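MMS19 nucleotide excision repair protein homolog (Mus musculus, PDB 6TBL) probably serves as a key component of the cytosolic iron-sulfur assembly complex, which inserts iron-sulfur clusters into proteins of DNA metabolism and genome integrity. Local coordinates at residues Leu37-Pro40 with Gln41-Ser44; Thr49-Thr52 with Lys53-Leu57; Ser89-Ile92 with Arg93-Lys97. All coordinates share one frame; numbering follows the deposited sequence.

Overall arrangement
The chain is the C-terminal piece of MMS19, an all-helical stack of HEAT repeats. The three interactions follow in series along it. Interaction 1 lies where helix 22-38 gives way to helix 40-43. Interaction 2 lies within helix 47-57, and interaction 3 within and just past helix 81-94. Centres of interactions 1 and 2 are about 16 Å apart, and Met43 O packs against Leu50 CD1. Interactions 2 and 3 have centres about 12 Å apart, with Leu55 CD2 3.8 Å from Ala94 CB and Val51 CG1 3.9 Å from Val91 CG2. Helices 47-57 and 81-94 thus pack through apolar side chains. Interaction 1, a surface contact, lies across the chain's centre from interaction 3 without touching it.

Interaction 1: residues Leu37-Pro40 with Gln41-Ser44; sequences LEAP and QIMS
Met43 N donates to Ala39 O at 3.2 Å, with an N-H...O angle of 159°. This bond closes the first turn of helix 40-43, and Ala39 is its N-cap residue. The same carbonyl oxygen also has Met43 CG beside it. One residue further on, Pro40 O receives a weak bond from Ser44 N at 3.1 Å. Pro40 and Gln41 lie side by side and point the same way. The Gln41 chain bends at chi2 (84°), which brings its amide back over the proline ring. OE1 of Gln41 comes to 3.3 Å from Pro40 CD, and Gln41 CD is 3.8 Å from Pro40 CG. The contact joins two HEAT repeats, 5-41 and 44-82, near the surface. Pro40 and Met43 both rest on Leu79, and Met43 also packs on Leu35 and Leu36 of helix 22-38. The Pro40 side chain lies about 8 Å from a bound potassium ion, too far to coordinate it; Thr77 and Thr81 are at that site. Proline has no N-H to give. Placed just after the N-cap, it sits where a helix asks for no such donor, which is consistent with the chain restarting a helix here at no cost in backbone bonds.

Interaction 2: residues Thr49-Thr52 with Lys53-Leu57; sequences TLVT and KFLNL
Leu50 and Phe54 stand one helical turn apart and lie side by side. Their apolar contact runs from Leu50 CD2 to Phe54 CZ, at 3.7 Å. The other apolar pair is Val51 and Leu55, with Val51 CG1 3.9 Å from Leu55 CD1. With chi1 at 171°, the CG1 branch of Val51 swings away from the backbone N and is the one that meets Leu55. Leu50 O lies over one face of the Phe54 ring.

All of this belongs to helix 47-57, inside the HEAT repeat 44-82. Phe54 faces the core between neighbouring helices: it touches Leu29 and Leu36 of helix 22-38 and Cys72 and Met73 of helix 63-76. With an alanine here in place of the Phe54 ring, a gap is likely to open beside Leu50 CD2, and helices 22-38 and 63-76 would probably lose a shared apolar partner.

The polar contacts are mainly backbone bonds of the helix. Phe54 N donates to Leu50 O at 3.0 Å, and Lys53 N to Thr49 O at 3.1 Å. Leu55 N reaches Val51 O at 3.2 Å, and Asn56 N reaches Thr52 O, also at 3.2 Å. The side chain of Asn56 turns back toward the same Thr52 carbonyl, but its modelled approach is too short to be trusted in detail. Thr52 OG1 bonds instead to the backbone of the preceding turn, at Asp48 O.

Interaction 3: residues Ser89-Ile92 with Arg93-Lys97; sequences SQVI and RALAK
Leu95 lies alongside Val91, four residues earlier in the chain, near the end of helix 81-94. This helix enters the HEAT repeat 85-123; the two residues pack side by side, and both are buried. At the root of the side chain, Leu95 CB lies 3.3 Å from Val91 O. Leu95 CG is anti to its own carbonyl carbon (chi1 -69°), which keeps it beside the same oxygen. CG also meets Val91 CG1. At the tip, Leu95 CD1 meets Val91 CG1 at 3.6 Å. Leu95 CD2 turns to Leu55 of helix 47-57. Elsewhere the leucine packs on Leu70 of helix 63-76 and on Arg114 of helix 104-118, and Val91 touches Met73 and Trp117.

Three backbone bonds carry the turn. Arg93 N gives to Ser89 O at 3.1 Å, and Ala94 N gives to Gln90 O at 2.8 Å. Leu95 N gives to Val91 O at 2.7 Å. A type I beta turn runs from Ala94 to Lys97. Arg93 runs its aliphatic part past Ser89: CG is 3.2 Å from Ser89 O, and CD is 3.5 Å from it. The chain then bends at chi3 (67°) and carries the guanidinium away from the turn. Ile92 O accepts a hydrogen bond from Arg114 NE of helix 104-118.

Interaction 1: residues Leu37-Pro40 with Gln41-Ser44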
loop_
_atom_site.group_PDB
_atom_site.type_symbol
_atom_site.label_atom_id
_atom_site.label_comp_id
_atom_site.label_asym_id
_atom_site.label_seq_id
_atom_site.Cartn_x
_atom_site.Cartn_y
_atom_site.Cartn_z
ATOM N N LEU A 37 22.817 27.749 5.955
ATOM C CA LEU A 37 22.804 27.484 7.386
ATOM C C LEU A 37 22.808 28.763 8.216
ATOM O O LEU A 37 22.178 28.804 9.280
ATOM C CB LEU A 37 24.002 26.614 7.765
ATOM C CG LEU A 37 24.081 25.248 7.080
ATOM C CD1 LEU A 37 25.356 24.525 7.486
ATOM C CD2 LEU A 37 22.858 24.412 7.414
ATOM N N GLU A 38 23.500 29.809 7.755
ATOM C CA GLU A 38 23.685 31.016 8.548
ATOM C C GLU A 38 22.821 32.188 8.111
ATOM O O GLU A 38 22.586 33.090 8.921
ATOM C CB GLU A 38 25.156 31.451 8.519
ATOM C CG GLU A 38 26.134 30.340 8.857
ATOM C CD GLU A 38 25.936 29.784 10.254
ATOM O OE1 GLU A 38 25.389 30.502 11.119
ATOM O OE2 GLU A 38 26.327 28.622 10.488
ATOM N N ALA A 39 22.350 32.208 6.867
ATOM C CA ALA A 39 21.492 33.284 6.367
ATOM C C ALA A 39 20.219 32.703 5.764
ATOM O O ALA A 39 19.930 32.896 4.579
ATOM C CB ALA A 39 22.241 34.140 5.348
ATOM N N PRO A 40 19.411 31.999 6.565
ATOM C CA PRO A 40 18.260 31.299 5.980
ATOM C C PRO A 40 17.151 32.228 5.523
ATOM O O PRO A 40 16.445 31.899 4.561
ATOM C CB PRO A 40 17.799 30.380 7.119
ATOM C CG PRO A 40 18.172 31.120 8.350
ATOM C CD PRO A 40 19.454 31.852 8.032
ATOM N N GLN A 41 16.973 33.379 6.177
ATOM C CA GLN A 41 15.893 34.283 5.798
ATOM C C GLN A 41 16.115 34.854 4.405
ATOM O O GLN A 41 15.159 35.037 3.642
ATOM C CB GLN A 41 15.760 35.410 6.824
ATOM C CG GLN A 41 15.690 34.946 8.271
ATOM C CD GLN A 41 17.064 34.710 8.878
ATOM O OE1 GLN A 41 18.088 34.865 8.209
ATOM N NE2 GLN A 41 17.089 34.333 10.150
ATOM N N ILE A 42 17.367 35.134 4.053
ATOM C CA ILE A 42 17.654 35.687 2.735
ATOM C C ILE A 42 17.618 34.597 1.673
ATOM O O ILE A 42 17.171 34.829 0.544
ATOM C CB ILE A 42 19.007 36.417 2.750
ATOM C CG1 ILE A 42 19.073 37.359 3.950
ATOM C CG2 ILE A 42 19.214 37.183 1.453
ATOM C CD1 ILE A 42 20.408 38.023 4.116
ATOM N N MET A 43 18.087 33.394 2.011
ATOM C CA MET A 43 18.090 32.306 1.041
ATOM C C MET A 43 16.688 31.831 0.694
ATOM O O MET A 43 16.500 31.215 -0.361
ATOM C CB MET A 43 18.910 31.128 1.568
ATOM C CG MET A 43 20.372 31.445 1.812
ATOM S SD MET A 43 21.190 32.149 0.368
ATOM C CE MET A 43 20.901 30.873 -0.855
ATOM N N SER A 44 15.701 32.109 1.548
ATOM C CA SER A 44 14.355 31.591 1.329
ATOM C C SER A 44 13.678 32.206 0.112
ATOM O O SER A 44 12.708 31.636 -0.396
ATOM C CB SER A 44 13.501 31.816 2.575
ATOM O OG SER A 44 13.785 33.078 3.156
#

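Interaction 2: residues Thr49-Thr52 with Lys53-Leu57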
loop_
_atom_site.group_PDB
_atom_site.type_symbol
_atom_site.label_atom_id
_atom_site.label_comp_id
_atom_site.label_asym_id
_atom_site.label_seq_id
_atom_site.Cartn_x
_atom_site.Cartn_y
_atom_site.Cartn_z
ATOM N N THR A 49 14.551 27.967 -7.202
ATOM C CA THR A 49 15.735 27.687 -8.005
ATOM C C THR A 49 16.784 26.904 -7.220
ATOM O O THR A 49 17.570 26.161 -7.820
ATOM C CB THR A 49 16.324 28.992 -8.550
ATOM O OG1 THR A 49 17.452 28.702 -9.384
ATOM C CG2 THR A 49 16.754 29.911 -7.420
ATOM N N LEU A 50 16.808 27.040 -5.892
ATOM C CA LEU A 50 17.716 26.226 -5.088
ATOM C C LEU A 50 17.306 24.759 -5.126
ATOM O O LEU A 50 18.136 23.879 -5.384
ATOM C CB LEU A 50 17.758 26.740 -3.647
ATOM C CG LEU A 50 18.502 28.059 -3.403
ATOM C CD1 LEU A 50 18.242 28.583 -1.995
ATOM C CD2 LEU A 50 19.997 27.914 -3.657
ATOM N N VAL A 51 16.025 24.481 -4.882
ATOM C CA VAL A 51 15.533 23.105 -4.914
ATOM C C VAL A 51 15.748 22.496 -6.293
ATOM O O VAL A 51 16.230 21.364 -6.424
ATOM C CB VAL A 51 14.051 23.054 -4.501
ATOM C CG1 VAL A 51 13.477 21.673 -4.753
ATOM C CG2 VAL A 51 13.895 23.433 -3.041
ATOM N N THR A 52 15.404 23.245 -7.342
ATOM C CA THR A 52 15.506 22.719 -8.700
ATOM C C THR A 52 16.942 22.338 -9.041
ATOM O O THR A 52 17.215 21.201 -9.447
ATOM C CB THR A 52 14.975 23.747 -9.699
ATOM O OG1 THR A 52 13.693 24.218 -9.266
ATOM C CG2 THR A 52 14.838 23.127 -11.079
ATOM N N LYS A 53 17.876 23.275 -8.864
ATOM C CA LYS A 53 19.248 23.049 -9.311
ATOM C C LYS A 53 19.968 22.027 -8.439
ATOM O O LYS A 53 20.765 21.229 -8.945
ATOM C CB LYS A 53 20.015 24.368 -9.341
ATOM C CG LYS A 53 19.612 25.271 -10.487
ATOM C CD LYS A 53 19.719 24.528 -11.809
ATOM C CE LYS A 53 19.152 25.345 -12.954
ATOM N NZ LYS A 53 19.177 24.577 -14.226
ATOM N N PHE A 54 19.709 22.040 -7.129
ATOM C CA PHE A 54 20.329 21.049 -6.254
ATOM C C PHE A 54 19.932 19.635 -6.657
ATOM O O PHE A 54 20.771 18.727 -6.673
ATOM C CB PHE A 54 19.952 21.314 -4.795
ATOM C CG PHE A 54 20.610 22.528 -4.201
ATOM C CD1 PHE A 54 21.657 23.162 -4.851
ATOM C CD2 PHE A 54 20.183 23.030 -2.982
ATOM C CE1 PHE A 54 22.257 24.278 -4.300
ATOM C CE2 PHE A 54 20.780 24.147 -2.426
ATOM C CZ PHE A 54 21.820 24.769 -3.084
ATOM N N LEU A 55 18.655 19.432 -6.996
ATOM C CA LEU A 55 18.205 18.106 -7.408
ATOM C C LEU A 55 18.866 17.676 -8.711
ATOM O O LEU A 55 19.259 16.513 -8.859
ATOM C CB LEU A 55 16.683 18.085 -7.540
ATOM C CG LEU A 55 15.888 18.219 -6.241
ATOM C CD1 LEU A 55 14.398 18.319 -6.529
ATOM C CD2 LEU A 55 16.182 17.049 -5.312
ATOM N N ASN A 56 19.000 18.598 -9.668
ATOM C CA ASN A 56 19.680 18.263 -10.915
ATOM C C ASN A 56 21.128 17.868 -10.664
ATOM O O ASN A 56 21.622 16.892 -11.240
ATOM C CB ASN A 56 19.610 19.440 -11.888
ATOM C CG ASN A 56 18.205 19.707 -12.376
ATOM O OD1 ASN A 56 17.731 19.068 -13.316
ATOM N ND2 ASN A 56 17.527 20.652 -11.737
ATOM N N LEU A 57 21.820 18.608 -9.797
ATOM C CA LEU A 57 23.218 18.312 -9.515
ATOM C C LEU A 57 23.392 17.017 -8.735
ATOM O O LEU A 57 24.484 16.440 -8.754
ATOM C CB LEU A 57 23.854 19.475 -8.755
ATOM C CG LEU A 57 23.945 20.788 -9.531
ATOM C CD1 LEU A 57 24.440 21.899 -8.626
ATOM C CD2 LEU A 57 24.853 20.629 -10.741
#

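Interaction 3: residues Ser89-Ile92 with Arg93-Lys97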
loop_
_atom_site.group_PDB
_atom_site.type_symbol
_atom_site.label_atom_id
_atom_site.label_comp_id
_atom_site.label_asym_id
_atom_site.label_seq_id
_atom_site.Cartn_x
_atom_site.Cartn_y
_atom_site.Cartn_z
ATOM N N SER A 89 6.821 17.273 -0.689
ATOM C CA SER A 89 6.401 16.063 -1.386
ATOM C C SER A 89 7.342 15.729 -2.538
ATOM O O SER A 89 7.868 14.614 -2.617
ATOM C CB SER A 89 4.963 16.216 -1.884
ATOM O OG SER A 89 4.046 16.199 -0.803
ATOM N N GLN A 90 7.580 16.689 -3.435
ATOM C CA GLN A 90 8.397 16.398 -4.609
ATOM C C GLN A 90 9.848 16.122 -4.237
ATOM O O GLN A 90 10.528 15.358 -4.935
ATOM C CB GLN A 90 8.319 17.546 -5.616
ATOM C CG GLN A 90 9.136 18.770 -5.244
ATOM C CD GLN A 90 9.400 19.675 -6.431
ATOM O OE1 GLN A 90 8.839 20.767 -6.530
ATOM N NE2 GLN A 90 10.262 19.224 -7.341
ATOM N N VAL A 91 10.338 16.719 -3.150
ATOM C CA VAL A 91 11.715 16.480 -2.731
ATOM C C VAL A 91 11.877 15.048 -2.237
ATOM O O VAL A 91 12.850 14.364 -2.579
ATOM C CB VAL A 91 12.138 17.504 -1.662
ATOM C CG1 VAL A 91 13.415 17.062 -0.984
ATOM C CG2 VAL A 91 12.323 18.878 -2.288
ATOM N N ILE A 92 10.921 14.567 -1.439
ATOM C CA ILE A 92 10.993 13.199 -0.933
ATOM C C ILE A 92 10.916 12.202 -2.083
ATOM O O ILE A 92 11.608 11.175 -2.084
ATOM C CB ILE A 92 9.888 12.966 0.115
ATOM C CG1 ILE A 92 10.169 13.803 1.365
ATOM C CG2 ILE A 92 9.779 11.491 0.473
ATOM C CD1 ILE A 92 9.250 13.503 2.525
ATOM N N ARG A 93 10.091 12.496 -3.091
ATOM C CA ARG A 93 10.063 11.657 -4.283
ATOM C C ARG A 93 11.376 11.753 -5.052
ATOM O O ARG A 93 11.922 10.734 -5.490
ATOM C CB ARG A 93 8.881 12.051 -5.171
ATOM C CG ARG A 93 7.543 12.059 -4.444
ATOM C CD ARG A 93 6.457 12.735 -5.265
ATOM N NE ARG A 93 6.132 11.981 -6.469
ATOM C CZ ARG A 93 5.089 12.238 -7.251
ATOM N NH1 ARG A 93 4.869 11.498 -8.329
ATOM N NH2 ARG A 93 4.263 13.232 -6.953
ATOM N N ALA A 94 11.909 12.969 -5.209
ATOM C CA ALA A 94 13.149 13.142 -5.963
ATOM C C ALA A 94 14.336 12.511 -5.247
ATOM O O ALA A 94 15.185 11.881 -5.885
ATOM C CB ALA A 94 13.406 14.627 -6.217
ATOM N N LEU A 95 14.417 12.667 -3.923
ATOM C CA LEU A 95 15.543 12.116 -3.178
ATOM C C LEU A 95 15.501 10.596 -3.079
ATOM O O LEU A 95 16.461 10.002 -2.579
ATOM C CB LEU A 95 15.606 12.731 -1.777
ATOM C CG LEU A 95 15.994 14.213 -1.739
ATOM C CD1 LEU A 95 16.110 14.719 -0.313
ATOM C CD2 LEU A 95 17.291 14.440 -2.495
ATOM N N ALA A 96 14.426 9.955 -3.540
ATOM C CA ALA A 96 14.399 8.497 -3.554
ATOM C C ALA A 96 15.394 7.929 -4.557
ATOM O O ALA A 96 15.924 6.831 -4.350
ATOM C CB ALA A 96 12.987 8.000 -3.861
ATOM N N LYS A 97 15.661 8.657 -5.645
ATOM C CA LYS A 97 16.616 8.160 -6.634
ATOM C C LYS A 97 18.039 8.122 -6.089
ATOM O O LYS A 97 18.699 7.078 -6.231
ATOM C CB LYS A 97 16.510 8.985 -7.921
ATOM C CG LYS A 97 17.570 8.662 -8.961
ATOM C CD LYS A 97 17.489 9.625 -10.139
ATOM C CE LYS A 97 18.554 9.321 -11.178
ATOM N NZ LYS A 97 18.492 10.265 -12.326
#